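Local coordinates for protein choline dehydrogenase and related flavoproteins (Aspergillus oryzae, PDB 3Q9T) that catalyses the oxidation of formate as a flavoenzyme of the glucose-methanol-choline oxidoreductase family, with 8-formyl-FAD at its catalytic site, at residues L34-G39 with K242-V247; K230-N235 with R260-S265; L394-M399 with Y468-K473. All coordinates share one frame; numbering follows the deposited sequence.

Contact 1: L34-G39 with K242-V247; sequences LIVEAG and KGVTVV. With FAY ([(2R,3S,4R,5R)-5-(6-amino-9H-purin-9-yl)-3,4-dihydroxytetrahydrofuran-2-yl]methyl (2R,3S,4S)-5-(8-formyl-7-methyl-2,4-dioxo-3,4-dihydrobenzo[g]pteridin-10(2H)-yl)-2,3,4-trihydroxypentyl dihydrogen diphosphate), chain D.
With chi1 at -64° in V36 and a similar angle in V246, each valine sets CG1 anti to its own carbonyl carbon, beside the backbone N, and these two methyls meet tip to tip. V36 CG1 lies 4.1 Å from V246 CG1. The second methyl of V36 serves a different partner, CG2 standing 4.4 Å from V244 CG1, so one valine of strand 33-36 spans two residues of strand 240-248. No hydrogen bond joins the two segments; the joint is purely apolar and buried.

One residue further on, the chain turns to the cofactor. E37 bends at chi2 (55°) and presents both carboxylate oxygens to the adenosine ribose: hydroxyl FAY O3B donates to E37 OE1 at 2.7 Å, and FAY O2B donates to OE2 over the same length. G39 N also donates to E37 OE2 (2.9 Å), on the anti side and 25° out of the carboxylate plane; the three bonds together should limit rotation of the carboxylate. Such an acidic residue gripping the ribose diol just after the second strand is a hallmark of the Rossmann-type dinucleotide fold. A38 lies against the adenine, its CB 3.4 Å from FAY N3A.

Strand 33-36 sits between strands 9-12 and 221-224 of the parallel sheet; F256 of strand 253-258 packs on V36 and V246, while V10 and V12 of strand 9-12 touch V244.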
loop_
_atom_site.group_PDB
_atom_site.type_symbol
_atom_site.label_atom_id
_atom_site.label_comp_id
_atom_site.label_asym_id
_atom_site.label_seq_id
_atom_site.Cartn_x
_atom_site.Cartn_y
_atom_site.Cartn_z
ATOM N N LEU A 34 31.733 -2.735 -25.179
ATOM C CA LEU A 34 31.738 -2.484 -23.738
ATOM C C LEU A 34 30.353 -2.742 -23.165
ATOM O O LEU A 34 29.361 -2.333 -23.754
ATOM C CB LEU A 34 32.145 -1.037 -23.429
ATOM C CG LEU A 34 31.828 -0.531 -22.010
ATOM C CD1 LEU A 34 32.804 -1.112 -20.986
ATOM C CD2 LEU A 34 31.852 0.987 -21.963
ATOM N N ILE A 35 30.293 -3.426 -22.021
ATOM C CA ILE A 35 29.064 -3.518 -21.237
ATOM C C ILE A 35 29.210 -2.869 -19.851
ATOM O O ILE A 35 30.018 -3.307 -19.046
ATOM C CB ILE A 35 28.625 -4.984 -21.021
ATOM C CG1 ILE A 35 28.565 -5.729 -22.355
ATOM C CG2 ILE A 35 27.270 -5.026 -20.317
ATOM C CD1 ILE A 35 28.475 -7.238 -22.211
ATOM N N VAL A 36 28.417 -1.837 -19.575
ATOM C CA VAL A 36 28.311 -1.301 -18.214
ATOM C C VAL A 36 27.077 -1.867 -17.514
ATOM O O VAL A 36 26.029 -2.055 -18.129
ATOM C CB VAL A 36 28.312 0.253 -18.165
ATOM C CG1 VAL A 36 29.644 0.809 -18.674
ATOM C CG2 VAL A 36 27.146 0.839 -18.936
ATOM N N GLU A 37 27.226 -2.153 -16.225
ATOM C CA GLU A 37 26.239 -2.902 -15.458
ATOM C C GLU A 37 26.381 -2.533 -13.992
ATOM O O GLU A 37 27.496 -2.521 -13.464
ATOM C CB GLU A 37 26.485 -4.401 -15.611
ATOM C CG GLU A 37 25.729 -5.264 -14.636
ATOM C CD GLU A 37 24.229 -5.011 -14.679
ATOM O OE1 GLU A 37 23.684 -4.818 -15.782
ATOM O OE2 GLU A 37 23.601 -4.989 -13.607
ATOM N N ALA A 38 25.252 -2.235 -13.349
ATOM C CA ALA A 38 25.221 -1.859 -11.931
ATOM C C ALA A 38 25.578 -3.006 -10.975
ATOM O O ALA A 38 26.211 -2.782 -9.950
ATOM C CB ALA A 38 23.854 -1.269 -11.570
ATOM N N GLY A 39 25.171 -4.227 -11.317
ATOM C CA GLY A 39 25.384 -5.386 -10.466
ATOM C C GLY A 39 26.738 -6.068 -10.624
ATOM O O GLY A 39 27.618 -5.565 -11.325
ATOM N N LYS A 242 26.961 9.973 -27.796
ATOM C CA LYS A 242 28.408 9.835 -27.869
ATOM C C LYS A 242 28.906 8.652 -27.028
ATOM O O LYS A 242 29.982 8.091 -27.267
ATOM C CB LYS A 242 29.021 11.124 -27.301
ATOM C CG LYS A 242 29.951 11.897 -28.203
ATOM C CD LYS A 242 29.227 12.645 -29.288
ATOM C CE LYS A 242 30.269 13.303 -30.178
ATOM N NZ LYS A 242 31.497 12.444 -30.284
ATOM N N GLY A 243 28.127 8.297 -26.016
ATOM C CA GLY A 243 28.568 7.333 -25.021
ATOM C C GLY A 243 27.772 7.494 -23.735
ATOM O O GLY A 243 26.640 7.997 -23.757
ATOM N N VAL A 244 28.353 7.077 -22.612
ATOM C CA VAL A 244 27.632 7.087 -21.352
ATOM C C VAL A 244 28.538 7.441 -20.185
ATOM O O VAL A 244 29.718 7.090 -20.175
ATOM C CB VAL A 244 27.022 5.698 -21.068
ATOM C CG1 VAL A 244 28.123 4.694 -20.760
ATOM C CG2 VAL A 244 26.059 5.775 -19.913
ATOM N N THR A 245 27.970 8.105 -19.185
ATOM C CA THR A 245 28.689 8.407 -17.949
ATOM C C THR A 245 28.222 7.496 -16.807
ATOM O O THR A 245 27.014 7.294 -16.605
ATOM C CB THR A 245 28.533 9.895 -17.546
ATOM O OG1 THR A 245 29.007 10.737 -18.607
ATOM C CG2 THR A 245 29.330 10.202 -16.270
ATOM N N VAL A 246 29.181 6.935 -16.074
ATOM C CA VAL A 246 28.875 6.026 -14.971
ATOM C C VAL A 246 29.610 6.413 -13.702
ATOM O O VAL A 246 30.610 7.129 -13.747
ATOM C CB VAL A 246 29.200 4.553 -15.312
ATOM C CG1 VAL A 246 28.382 4.099 -16.520
ATOM C CG2 VAL A 246 30.679 4.381 -15.562
ATOM N N VAL A 247 29.096 5.947 -12.567
ATOM C CA VAL A 247 29.726 6.191 -11.283
ATOM C C VAL A 247 30.231 4.878 -10.702
ATOM O O VAL A 247 29.504 3.890 -10.682
ATOM C CB VAL A 247 28.722 6.826 -10.296
ATOM C CG1 VAL A 247 29.414 7.205 -8.984
ATOM C CG2 VAL A 247 28.073 8.024 -10.931
HETATM P P FAY D . 15.354 -6.738 -19.874
HETATM N N1 FAY D . 9.708 -13.918 -17.934
HETATM C C2 FAY D . 9.581 -15.211 -18.438
HETATM O O2 FAY D . 9.590 -15.403 -19.648
HETATM N N3 FAY D . 9.919 -16.285 -17.642
HETATM C C4 FAY D . 9.808 -16.156 -16.280
HETATM O O4 FAY D . 9.372 -17.134 -15.644
HETATM N N5 FAY D . 9.835 -14.697 -14.392
HETATM C C6 FAY D . 10.395 -13.410 -12.507
HETATM C C7 FAY D . 10.888 -12.254 -11.927
HETATM C C8 FAY D . 11.231 -11.169 -12.740
HETATM O O8 FAY D . 12.423 -9.153 -12.807
HETATM C C9 FAY D . 11.189 -11.310 -14.134
HETATM P PA FAY D . 16.767 -6.587 -17.427
HETATM C "C1'" FAY D . 10.838 -11.408 -17.051
HETATM C C10 FAY D . 9.854 -13.717 -16.582
HETATM N N10 FAY D . 10.372 -12.512 -16.098
HETATM N N1A FAY D . 23.101 1.665 -14.053
HETATM O O1A FAY D . 16.305 -6.236 -16.052
HETATM C C1B FAY D . 20.929 -2.925 -15.391
HETATM O O1P FAY D . 16.590 -6.941 -20.718
HETATM C "C2'" FAY D . 12.277 -11.656 -17.560
HETATM O "O2'" FAY D . 13.044 -12.030 -16.472
HETATM C C2A FAY D . 23.747 0.515 -14.467
HETATM O O2A FAY D . 16.956 -8.057 -17.650
HETATM C C2B FAY D . 20.239 -3.917 -14.473
HETATM O O2B FAY D . 21.023 -4.279 -13.351
HETATM O O2P FAY D . 14.354 -5.839 -20.578
HETATM C "C3'" FAY D . 13.065 -10.594 -18.396
HETATM O "O3'" FAY D . 14.450 -10.470 -18.083
HETATM N N3A FAY D . 23.022 -0.623 -14.783
HETATM C C3B FAY D . 20.039 -5.094 -15.403
HETATM O O3B FAY D . 21.230 -5.840 -15.445
HETATM O O3P FAY D . 15.748 -5.995 -18.500
HETATM C "C4'" FAY D . 12.483 -9.203 -18.399
HETATM O "O4'" FAY D . 11.103 -9.363 -18.715
HETATM C C4A FAY D . 21.667 -0.604 -14.691
HETATM C C4B FAY D . 19.872 -4.454 -16.760
HETATM O O4B FAY D . 20.309 -3.111 -16.638
HETATM C C4X FAY D . 9.770 -14.851 -15.753
HETATM C "C5'" FAY D . 13.216 -8.300 -19.421
HETATM O "O5'" FAY D . 14.642 -8.136 -19.397
HETATM C C5A FAY D . 20.999 0.549 -14.285
HETATM C C5B FAY D . 18.433 -4.524 -17.231
HETATM O O5B FAY D . 18.188 -5.835 -17.676
HETATM C C5X FAY D . 10.150 -13.458 -13.877
HETATM C C6A FAY D . 21.720 1.695 -13.956
HETATM N N6A FAY D . 21.086 2.771 -13.471
HETATM N N7A FAY D . 19.676 0.285 -14.291
HETATM C C7M FAY D . 10.857 -12.145 -10.422
HETATM C C8A FAY D . 19.481 -0.987 -14.696
HETATM C C8M FAY D . 12.102 -10.123 -12.158
HETATM C C9A FAY D . 10.604 -12.431 -14.720
HETATM N N9A FAY D . 20.701 -1.547 -14.940
#

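Contact 2: K230-N235 with R260-S265; sequences KRLIIN and REVILS. With FAY ([(2R,3S,4R,5R)-5-(6-amino-9H-purin-9-yl)-3,4-dihydroxytetrahydrofuran-2-yl]methyl (2R,3S,4S)-5-(8-formyl-7-methyl-2,4-dioxo-3,4-dihydrobenzo[g]pteridin-10(2H)-yl)-2,3,4-trihydroxypentyl dihydrogen diphosphate), chain D.
L232 reaches from strand 227-235 toward V262 and L264 on strand 261-264, and its path can be traced atom by atom. CB points toward strand 261-264 but touches nothing there; the contacts are made by the methyls. At CG the chain divides, and both terminal methyls find a partner. L232 CD1 meets V262 CG1 at 4.3 Å. CD2 of L232 goes to the other neighbour, 4.1 Å from L264 CD2, the two leucines passing each other at a slant. The fork is reached through torsions well removed from staggered values, chi1 being -106° and chi2 13°. L264 answers with CG anti to its backbone N (chi1 177°), which carries its tip away from its own strand and out to the incoming methyl.

V262 and L264 are two residues apart on one face of the parallel sheet of the Rossmann-type FAD domain, whereas L232 belongs to the outermost strand of a smaller mixed sheet, so the leucine joins the two sheets. The chain turns a corner at R260, passing from strand 253-258 of the mixed sheet into strand 261-264 of the parallel one. A classic beta bulge, with K230 and R231 both facing T245, precedes L232 in its strand.

Helix 267-277 packs on both leucines through L275, and the backbone N of L232 is hydrogen-bonded to S278 OG. Beyond L264, the carbonyl O of S265 comes within 3.3 Å of FAY C5B on the adenosine side of the diphosphate.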
loop_
_atom_site.group_PDB
_atom_site.type_symbol
_atom_site.label_atom_id
_atom_site.label_comp_id
_atom_site.label_asym_id
_atom_site.label_seq_id
_atom_site.Cartn_x
_atom_site.Cartn_y
_atom_site.Cartn_z
ATOM N N LYS A 230 24.902 7.419 -14.771
ATOM C CA LYS A 230 24.483 8.756 -14.418
ATOM C C LYS A 230 23.663 9.367 -15.536
ATOM O O LYS A 230 22.625 9.967 -15.284
ATOM C CB LYS A 230 25.690 9.640 -14.137
ATOM C CG LYS A 230 25.307 11.068 -13.883
ATOM C CD LYS A 230 26.539 11.955 -13.822
ATOM C CE LYS A 230 26.153 13.421 -13.944
ATOM N NZ LYS A 230 27.369 14.294 -13.927
ATOM N N ARG A 231 24.129 9.208 -16.773
ATOM C CA ARG A 231 23.558 9.946 -17.903
ATOM C C ARG A 231 24.088 9.431 -19.238
ATOM O O ARG A 231 25.206 8.944 -19.316
ATOM C CB ARG A 231 23.938 11.419 -17.781
ATOM C CG ARG A 231 23.158 12.368 -18.663
ATOM C CD ARG A 231 23.749 13.768 -18.530
ATOM N NE ARG A 231 23.530 14.319 -17.195
ATOM C CZ ARG A 231 24.231 15.321 -16.674
ATOM N NH1 ARG A 231 25.218 15.873 -17.369
ATOM N NH2 ARG A 231 23.956 15.757 -15.449
ATOM N N LEU A 232 23.286 9.536 -20.293
ATOM C CA LEU A 232 23.790 9.287 -21.635
ATOM C C LEU A 232 24.510 10.566 -22.058
ATOM O O LEU A 232 24.061 11.662 -21.722
ATOM C CB LEU A 232 22.643 8.982 -22.596
ATOM C CG LEU A 232 22.343 7.572 -23.133
ATOM C CD1 LEU A 232 23.073 6.443 -22.406
ATOM C CD2 LEU A 232 20.838 7.349 -23.114
ATOM N N ILE A 233 25.632 10.430 -22.770
ATOM C CA ILE A 233 26.365 11.590 -23.298
ATOM C C ILE A 233 25.818 11.976 -24.676
ATOM O O ILE A 233 26.004 11.251 -25.672
ATOM C CB ILE A 233 27.891 11.317 -23.385
ATOM C CG1 ILE A 233 28.433 10.848 -22.027
ATOM C CG2 ILE A 233 28.651 12.566 -23.873
ATOM C CD1 ILE A 233 29.986 10.813 -21.941
ATOM N N ILE A 234 25.141 13.120 -24.723
ATOM C CA ILE A 234 24.451 13.565 -25.920
ATOM C C ILE A 234 25.057 14.864 -26.450
ATOM O O ILE A 234 25.131 15.860 -25.734
ATOM C CB ILE A 234 22.956 13.840 -25.641
ATOM C CG1 ILE A 234 22.290 12.633 -24.992
ATOM C CG2 ILE A 234 22.235 14.224 -26.926
ATOM C CD1 ILE A 234 22.128 11.466 -25.927
ATOM N N ASN A 235 25.488 14.857 -27.706
ATOM C CA ASN A 235 25.889 16.092 -28.366
ATOM C C ASN A 235 24.690 16.765 -29.018
ATOM O O ASN A 235 24.114 16.228 -29.957
ATOM C CB ASN A 235 26.959 15.817 -29.413
ATOM C CG ASN A 235 27.457 17.082 -30.067
ATOM O OD1 ASN A 235 26.762 17.682 -30.890
ATOM N ND2 ASN A 235 28.663 17.508 -29.691
ATOM N N ARG A 260 30.596 3.612 -32.780
ATOM C CA ARG A 260 29.495 3.328 -33.679
ATOM C C ARG A 260 28.163 3.667 -33.038
ATOM O O ARG A 260 27.466 4.561 -33.494
ATOM C CB ARG A 260 29.514 1.866 -34.116
ATOM C CG ARG A 260 30.785 1.479 -34.870
ATOM C CD ARG A 260 31.073 2.423 -36.038
ATOM N NE ARG A 260 32.310 2.047 -36.712
ATOM C CZ ARG A 260 32.374 1.418 -37.881
ATOM N NH1 ARG A 260 31.264 1.106 -38.550
ATOM N NH2 ARG A 260 33.561 1.113 -38.387
ATOM N N GLU A 261 27.796 2.942 -31.986
ATOM C CA GLU A 261 26.466 3.110 -31.418
ATOM C C GLU A 261 26.391 2.759 -29.951
ATOM O O GLU A 261 27.113 1.899 -29.459
ATOM C CB GLU A 261 25.444 2.266 -32.179
ATOM C CG GLU A 261 25.255 2.654 -33.642
ATOM C CD GLU A 261 24.087 1.919 -34.265
ATOM O OE1 GLU A 261 22.999 1.920 -33.652
ATOM O OE2 GLU A 261 24.256 1.331 -35.356
ATOM N N VAL A 262 25.497 3.449 -29.257
ATOM C CA VAL A 262 25.144 3.087 -27.903
ATOM C C VAL A 262 23.797 2.367 -27.909
ATOM O O VAL A 262 22.830 2.813 -28.545
ATOM C CB VAL A 262 25.099 4.321 -26.997
ATOM C CG1 VAL A 262 24.416 3.995 -25.673
ATOM C CG2 VAL A 262 26.517 4.824 -26.759
ATOM N N ILE A 263 23.750 1.232 -27.224
ATOM C CA ILE A 263 22.496 0.516 -27.047
ATOM C C ILE A 263 22.067 0.549 -25.576
ATOM O O ILE A 263 22.768 0.040 -24.690
ATOM C CB ILE A 263 22.546 -0.942 -27.548
ATOM C CG1 ILE A 263 23.011 -1.035 -29.014
ATOM C CG2 ILE A 263 21.164 -1.556 -27.441
ATOM C CD1 ILE A 263 24.498 -0.892 -29.219
ATOM N N LEU A 264 20.917 1.165 -25.328
ATOM C CA LEU A 264 20.383 1.291 -23.983
ATOM C C LEU A 264 19.510 0.073 -23.664
ATOM O O LEU A 264 18.502 -0.161 -24.316
ATOM C CB LEU A 264 19.590 2.586 -23.857
ATOM C CG LEU A 264 18.895 2.845 -22.514
ATOM C CD1 LEU A 264 19.853 2.685 -21.351
ATOM C CD2 LEU A 264 18.252 4.254 -22.506
ATOM N N SER A 265 19.935 -0.692 -22.661
ATOM C CA SER A 265 19.299 -1.934 -22.253
ATOM C C SER A 265 19.081 -1.991 -20.724
ATOM O O SER A 265 19.330 -3.017 -20.082
ATOM C CB SER A 265 20.177 -3.119 -22.684
ATOM O OG SER A 265 20.397 -3.124 -24.091
HETATM P P FAY D . 15.354 -6.738 -19.874
HETATM N N1 FAY D . 9.708 -13.918 -17.934
HETATM C C2 FAY D . 9.581 -15.211 -18.438
HETATM O O2 FAY D . 9.590 -15.403 -19.648
HETATM N N3 FAY D . 9.919 -16.285 -17.642
HETATM C C4 FAY D . 9.808 -16.156 -16.280
HETATM O O4 FAY D . 9.372 -17.134 -15.644
HETATM N N5 FAY D . 9.835 -14.697 -14.392
HETATM C C6 FAY D . 10.395 -13.410 -12.507
HETATM C C7 FAY D . 10.888 -12.254 -11.927
HETATM C C8 FAY D . 11.231 -11.169 -12.740
HETATM O O8 FAY D . 12.423 -9.153 -12.807
HETATM C C9 FAY D . 11.189 -11.310 -14.134
HETATM P PA FAY D . 16.767 -6.587 -17.427
HETATM C "C1'" FAY D . 10.838 -11.408 -17.051
HETATM C C10 FAY D . 9.854 -13.717 -16.582
HETATM N N10 FAY D . 10.372 -12.512 -16.098
HETATM N N1A FAY D . 23.101 1.665 -14.053
HETATM O O1A FAY D . 16.305 -6.236 -16.052
HETATM C C1B FAY D . 20.929 -2.925 -15.391
HETATM O O1P FAY D . 16.590 -6.941 -20.718
HETATM C "C2'" FAY D . 12.277 -11.656 -17.560
HETATM O "O2'" FAY D . 13.044 -12.030 -16.472
HETATM C C2A FAY D . 23.747 0.515 -14.467
HETATM O O2A FAY D . 16.956 -8.057 -17.650
HETATM C C2B FAY D . 20.239 -3.917 -14.473
HETATM O O2B FAY D . 21.023 -4.279 -13.351
HETATM O O2P FAY D . 14.354 -5.839 -20.578
HETATM C "C3'" FAY D . 13.065 -10.594 -18.396
HETATM O "O3'" FAY D . 14.450 -10.470 -18.083
HETATM N N3A FAY D . 23.022 -0.623 -14.783
HETATM C C3B FAY D . 20.039 -5.094 -15.403
HETATM O O3B FAY D . 21.230 -5.840 -15.445
HETATM O O3P FAY D . 15.748 -5.995 -18.500
HETATM C "C4'" FAY D . 12.483 -9.203 -18.399
HETATM O "O4'" FAY D . 11.103 -9.363 -18.715
HETATM C C4A FAY D . 21.667 -0.604 -14.691
HETATM C C4B FAY D . 19.872 -4.454 -16.760
HETATM O O4B FAY D . 20.309 -3.111 -16.638
HETATM C C4X FAY D . 9.770 -14.851 -15.753
HETATM C "C5'" FAY D . 13.216 -8.300 -19.421
HETATM O "O5'" FAY D . 14.642 -8.136 -19.397
HETATM C C5A FAY D . 20.999 0.549 -14.285
HETATM C C5B FAY D . 18.433 -4.524 -17.231
HETATM O O5B FAY D . 18.188 -5.835 -17.676
HETATM C C5X FAY D . 10.150 -13.458 -13.877
HETATM C C6A FAY D . 21.720 1.695 -13.956
HETATM N N6A FAY D . 21.086 2.771 -13.471
HETATM N N7A FAY D . 19.676 0.285 -14.291
HETATM C C7M FAY D . 10.857 -12.145 -10.422
HETATM C C8A FAY D . 19.481 -0.987 -14.696
HETATM C C8M FAY D . 12.102 -10.123 -12.158
HETATM C C9A FAY D . 10.604 -12.431 -14.720
HETATM N N9A FAY D . 20.701 -1.547 -14.940
#

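Contact 3: L394-M399 with Y468-K473; sequences LDFVCM and YDLLFK
L470 CD1 rests against the far end of the F396 ring, 3.9 Å from F396 CZ and equally near CE1. The approach is oblique, and the two side chains come from opposite directions, one from a strand and one from a helix. A second leucine adds a looser touch: L471 CD2 is 4.4 Å from F396 CE1. Consecutive helix residues therefore converge on one ring, with no hydrogen bond between the segments.

F396 places CG anti to its carbonyl carbon (chi1 -57°), which sends the ring out from the strand, while L470, with CG anti to its backbone N (chi1 -174°), extends CD1 to meet it. L173 of helix 167-179 touches both F396 and L470 and adds to the apolar cluster.

Further out, on the same helix as the leucines, K473 NZ forms a salt bridge with D469 OD1 at 3.1 Å, the amine lying above the carboxylate plane. The other carboxylate oxygen, OD2, is hydrogen-bonded to Y364 OH. On the strand side, D395 OD2 forms a salt bridge with R553 NH2, and C398 centres an inverse gamma turn as the strand gives out.

The contact joins helix 454-473 to the large mixed sheet, probably that of the substrate domain in this family. Strand 392-397 runs there between strands 353-358 and 415-423, antiparallel to both, and L417 and V419 of the latter also touch L471.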
loop_
_atom_site.group_PDB
_atom_site.type_symbol
_atom_site.label_atom_id
_atom_site.label_comp_id
_atom_site.label_asym_id
_atom_site.label_seq_id
_atom_site.Cartn_x
_atom_site.Cartn_y
_atom_site.Cartn_z
ATOM N N LEU A 394 -2.168 -19.926 -16.661
ATOM C CA LEU A 394 -2.316 -20.533 -15.348
ATOM C C LEU A 394 -1.091 -21.370 -15.011
ATOM O O LEU A 394 -0.871 -22.442 -15.588
ATOM C CB LEU A 394 -3.571 -21.396 -15.306
ATOM C CG LEU A 394 -4.827 -20.622 -15.655
ATOM C CD1 LEU A 394 -6.067 -21.549 -15.683
ATOM C CD2 LEU A 394 -4.989 -19.471 -14.663
ATOM N N ASP A 395 -0.280 -20.858 -14.094
ATOM C CA ASP A 395 0.906 -21.556 -13.646
ATOM C C ASP A 395 0.607 -22.362 -12.413
ATOM O O ASP A 395 0.175 -21.818 -11.394
ATOM C CB ASP A 395 2.042 -20.569 -13.355
ATOM C CG ASP A 395 2.339 -19.686 -14.543
ATOM O OD1 ASP A 395 2.468 -20.231 -15.674
ATOM O OD2 ASP A 395 2.408 -18.449 -14.349
ATOM N N PHE A 396 0.855 -23.662 -12.508
ATOM C CA PHE A 396 0.631 -24.553 -11.393
ATOM C C PHE A 396 1.933 -24.894 -10.705
ATOM O O PHE A 396 2.556 -25.902 -11.012
ATOM C CB PHE A 396 -0.091 -25.800 -11.884
ATOM C CG PHE A 396 -1.391 -25.489 -12.563
ATOM C CD1 PHE A 396 -2.532 -25.260 -11.816
ATOM C CD2 PHE A 396 -1.460 -25.387 -13.941
ATOM C CE1 PHE A 396 -3.729 -24.946 -12.429
ATOM C CE2 PHE A 396 -2.657 -25.074 -14.565
ATOM C CZ PHE A 396 -3.791 -24.853 -13.812
ATOM N N VAL A 397 2.343 -24.039 -9.774
ATOM C CA VAL A 397 3.618 -24.208 -9.082
ATOM C C VAL A 397 3.412 -25.256 -8.001
ATOM O O VAL A 397 2.501 -25.138 -7.190
ATOM C CB VAL A 397 4.091 -22.884 -8.452
ATOM C CG1 VAL A 397 5.432 -23.054 -7.781
ATOM C CG2 VAL A 397 4.161 -21.804 -9.508
ATOM N N CYS A 398 4.242 -26.294 -8.002
ATOM C CA CYS A 398 4.008 -27.438 -7.120
ATOM C C CYS A 398 4.660 -27.305 -5.759
ATOM O O CYS A 398 5.289 -28.246 -5.276
ATOM C CB CYS A 398 4.428 -28.763 -7.786
ATOM S SG CYS A 398 6.123 -28.813 -8.359
ATOM N N MET A 399 4.507 -26.136 -5.143
ATOM C CA MET A 399 4.822 -25.959 -3.724
ATOM C C MET A 399 4.390 -24.561 -3.306
ATOM O O MET A 399 4.019 -23.750 -4.155
ATOM C CB MET A 399 6.312 -26.208 -3.426
ATOM C CG MET A 399 7.234 -25.019 -3.590
ATOM S SD MET A 399 8.947 -25.323 -3.044
ATOM C CE MET A 399 8.696 -26.473 -1.742
ATOM N N TYR A 468 -10.553 -22.753 -9.734
ATOM C CA TYR A 468 -11.189 -23.447 -8.612
ATOM C C TYR A 468 -12.040 -24.637 -9.075
ATOM O O TYR A 468 -11.929 -25.744 -8.533
ATOM C CB TYR A 468 -12.012 -22.459 -7.766
ATOM C CG TYR A 468 -11.251 -21.972 -6.559
ATOM C CD1 TYR A 468 -11.598 -22.388 -5.273
ATOM C CD2 TYR A 468 -10.145 -21.142 -6.706
ATOM C CE1 TYR A 468 -10.883 -21.960 -4.159
ATOM C CE2 TYR A 468 -9.422 -20.702 -5.597
ATOM C CZ TYR A 468 -9.793 -21.117 -4.329
ATOM O OH TYR A 468 -9.081 -20.689 -3.236
ATOM N N ASP A 469 -12.867 -24.410 -10.091
ATOM C CA ASP A 469 -13.622 -25.496 -10.725
ATOM C C ASP A 469 -12.711 -26.643 -11.129
ATOM O O ASP A 469 -12.993 -27.805 -10.854
ATOM C CB ASP A 469 -14.345 -24.987 -11.969
ATOM C CG ASP A 469 -15.488 -24.076 -11.634
ATOM O OD1 ASP A 469 -15.873 -24.041 -10.452
ATOM O OD2 ASP A 469 -16.003 -23.404 -12.545
ATOM N N LEU A 470 -11.612 -26.297 -11.780
ATOM C CA LEU A 470 -10.680 -27.279 -12.321
ATOM C C LEU A 470 -10.114 -28.143 -11.203
ATOM O O LEU A 470 -9.991 -29.358 -11.326
ATOM C CB LEU A 470 -9.554 -26.521 -13.029
ATOM C CG LEU A 470 -8.397 -27.092 -13.856
ATOM C CD1 LEU A 470 -7.082 -26.821 -13.159
ATOM C CD2 LEU A 470 -8.549 -28.559 -14.278
ATOM N N LEU A 471 -9.786 -27.503 -10.094
ATOM C CA LEU A 471 -8.992 -28.158 -9.082
ATOM C C LEU A 471 -9.877 -28.803 -8.021
ATOM O O LEU A 471 -9.509 -29.840 -7.459
ATOM C CB LEU A 471 -7.999 -27.171 -8.456
ATOM C CG LEU A 471 -6.890 -26.616 -9.368
ATOM C CD1 LEU A 471 -6.194 -25.416 -8.718
ATOM C CD2 LEU A 471 -5.857 -27.680 -9.748
ATOM N N PHE A 472 -11.035 -28.197 -7.757
ATOM C CA PHE A 472 -11.988 -28.731 -6.773
ATOM C C PHE A 472 -13.011 -29.693 -7.362
ATOM O O PHE A 472 -13.677 -30.411 -6.629
ATOM C CB PHE A 472 -12.723 -27.607 -6.022
ATOM C CG PHE A 472 -11.931 -27.029 -4.890
ATOM C CD1 PHE A 472 -12.134 -27.464 -3.592
ATOM C CD2 PHE A 472 -10.963 -26.068 -5.125
ATOM C CE1 PHE A 472 -11.395 -26.941 -2.556
ATOM C CE2 PHE A 472 -10.224 -25.545 -4.090
ATOM C CZ PHE A 472 -10.443 -25.984 -2.805
ATOM N N LYS A 473 -13.146 -29.699 -8.678
ATOM C CA LYS A 473 -14.163 -30.533 -9.318
ATOM C C LYS A 473 -13.540 -31.433 -10.372
ATOM O O LYS A 473 -14.154 -32.398 -10.799
ATOM C CB LYS A 473 -15.230 -29.677 -10.009
ATOM C CG LYS A 473 -15.991 -28.717 -9.122
ATOM C CD LYS A 473 -16.987 -27.946 -9.969
ATOM C CE LYS A 473 -17.668 -26.850 -9.187
ATOM N NZ LYS A 473 -18.345 -25.872 -10.106
#

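All three contacts have buried apolar cores without a hydrogen bond between their segments, yet they serve different parts of the fold. Contacts 1 and 2 lie side by side, centres about 9 Å apart: strands 240-248 and 227-235 are neighbours in one sheet, linked by K242 N to I233 O (2.7 Å, a probable hydrogen bond), and each packs on the parallel FAD-binding sheet. Both include residues at the cofactor, though only contact 1 supplies a carboxylate to the ribose. Contact 3 stands across the chain's centre, about 44 Å from contact 1 between centres, and replaces sheet-on-sheet aliphatic packing with a helix against an aromatic ring.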